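Local coordinates for PHA granule-associated protein (Aeromonas hydrophila, PDB 5IP0) that probably coats polyhydroxyalkanoate storage granules as a phasin, binding the polyester and acting as an amphiphilic biosurfactant, at residues Q33-L37 against K89-L93. Coordinates in Å, arbitrary orientation, origin at the centre of the assembly. Residues are numbered along the deposited sequence.
Sequences QLTRL and KLSAL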
loop_
_atom_site.group_PDB
_atom_site.type_symbol
_atom_site.label_atom_id
_atom_site.label_comp_id
_atom_site.label_asym_id
_atom_site.label_seq_id
_atom_site.Cartn_x
_atom_site.Cartn_y
_atom_site.Cartn_z
ATOM N N GLN D 33 3.230 -3.063 8.022
ATOM C CA GLN D 33 4.629 -2.854 7.661
ATOM C C GLN D 33 4.816 -2.784 6.160
ATOM O O GLN D 33 5.593 -1.965 5.670
ATOM C CB GLN D 33 5.518 -3.928 8.272
ATOM C CG GLN D 33 5.636 -3.803 9.775
ATOM C CD GLN D 33 6.593 -4.804 10.366
ATOM O OE1 GLN D 33 7.760 -4.822 9.986
ATOM N NE2 GLN D 33 6.123 -5.632 11.309
ATOM N N LEU D 34 4.136 -3.651 5.411
ATOM C CA LEU D 34 4.186 -3.564 3.956
ATOM C C LEU D 34 3.687 -2.215 3.467
ATOM O O LEU D 34 4.319 -1.586 2.611
ATOM C CB LEU D 34 3.378 -4.701 3.337
ATOM C CG LEU D 34 4.062 -6.055 3.511
ATOM C CD1 LEU D 34 3.166 -7.189 3.146
ATOM C CD2 LEU D 34 5.286 -6.089 2.650
ATOM N N THR D 35 2.572 -1.740 4.021
ATOM C CA THR D 35 2.069 -0.418 3.660
ATOM C C THR D 35 3.125 0.654 3.875
ATOM O O THR D 35 3.378 1.479 2.992
ATOM C CB THR D 35 0.818 -0.097 4.472
ATOM O OG1 THR D 35 -0.148 -1.130 4.280
ATOM C CG2 THR D 35 0.211 1.208 4.029
ATOM N N ARG D 36 3.779 0.638 5.034
ATOM C CA ARG D 36 4.773 1.664 5.329
ATOM C C ARG D 36 5.990 1.555 4.422
ATOM O O ARG D 36 6.613 2.568 4.078
ATOM C CB ARG D 36 5.156 1.582 6.788
ATOM C CG ARG D 36 4.100 2.164 7.693
ATOM C CD ARG D 36 4.267 1.695 9.113
ATOM N NE ARG D 36 3.185 2.133 9.980
ATOM C CZ ARG D 36 2.977 1.647 11.195
ATOM N NH1 ARG D 36 3.778 0.714 11.679
ATOM N NH2 ARG D 36 1.974 2.096 11.928
ATOM N N LEU D 37 6.392 0.334 4.090
ATOM C CA LEU D 37 7.497 0.154 3.165
ATOM C C LEU D 37 7.178 0.746 1.801
ATOM O O LEU D 37 8.018 1.438 1.208
ATOM C CB LEU D 37 7.825 -1.332 3.097
ATOM C CG LEU D 37 8.996 -1.825 2.282
ATOM C CD1 LEU D 37 10.178 -0.962 2.492
ATOM C CD2 LEU D 37 9.265 -3.194 2.782
ATOM N N LYS D 89 15.002 -4.424 2.862
ATOM C CA LYS D 89 13.930 -4.278 3.845
ATOM C C LYS D 89 12.824 -5.287 3.597
ATOM O O LYS D 89 12.338 -5.934 4.533
ATOM C CB LYS D 89 13.378 -2.849 3.876
ATOM C CG LYS D 89 14.214 -1.937 4.723
ATOM C CD LYS D 89 13.876 -0.463 4.626
ATOM C CE LYS D 89 14.820 0.294 3.717
ATOM N NZ LYS D 89 14.567 1.765 3.787
ATOM N N LEU D 90 12.405 -5.428 2.340
ATOM C CA LEU D 90 11.329 -6.363 2.036
ATOM C C LEU D 90 11.726 -7.803 2.347
ATOM O O LEU D 90 10.929 -8.561 2.914
ATOM C CB LEU D 90 10.917 -6.209 0.577
ATOM C CG LEU D 90 9.744 -7.061 0.149
ATOM C CD1 LEU D 90 8.590 -6.905 1.103
ATOM C CD2 LEU D 90 9.364 -6.581 -1.207
ATOM N N SER D 91 12.951 -8.204 1.988
ATOM C CA SER D 91 13.387 -9.561 2.308
ATOM C C SER D 91 13.358 -9.781 3.806
ATOM O O SER D 91 12.842 -10.794 4.283
ATOM C CB SER D 91 14.789 -9.832 1.758
ATOM O OG SER D 91 15.778 -9.259 2.583
ATOM N N ALA D 92 13.840 -8.800 4.562
ATOM C CA ALA D 92 13.814 -8.898 6.008
ATOM C C ALA D 92 12.395 -9.099 6.512
ATOM O O ALA D 92 12.132 -9.979 7.333
ATOM C CB ALA D 92 14.414 -7.627 6.594
ATOM N N LEU D 93 11.463 -8.303 5.993
ATOM C CA LEU D 93 10.052 -8.400 6.368
ATOM C C LEU D 93 9.479 -9.787 6.089
ATOM O O LEU D 93 8.737 -10.338 6.917
ATOM C CB LEU D 93 9.288 -7.316 5.606
ATOM C CG LEU D 93 7.860 -6.894 5.917
ATOM C CD1 LEU D 93 7.587 -7.011 7.387
ATOM C CD2 LEU D 93 7.698 -5.459 5.457
#
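Leu93 reaches into the gap between the two helices and lies over both Leu34 and Leu37, its CD2 3.8 Å from Leu34 CD2 and 3.8 Å from Leu37 CD2. Leu37 points back the other way: its CD2 sits 3.9 Å from Leu90 CA, and its CD1 touches Lys89 CB at 4.0 Å, while Lys89 NZ lies beyond contact distance of 33-37. Leu34 CD2 and Leu90 CD1 meet at 3.7 Å on the flank where, from a second subunit, Leu27 packs on Leu34 and Tyr23 on Leu37 and Leu90, so the apolar cluster continues into the tetramer. At the partly exposed edge, Gln33 OE1 makes a 3.4 Å van der Waals contact with the Leu93 CD1 methyl. The segments run antiparallel at 178°, axes 11.1 Å apart, joining the long helices 18-57 and 65-109 into a hairpin near the middle of the chain. No hydrogen bond or salt bridge crosses; the 280 Å² buried, mainly leucine, is consistent with hydrophobic burial rather than directional bonds holding the helices together here.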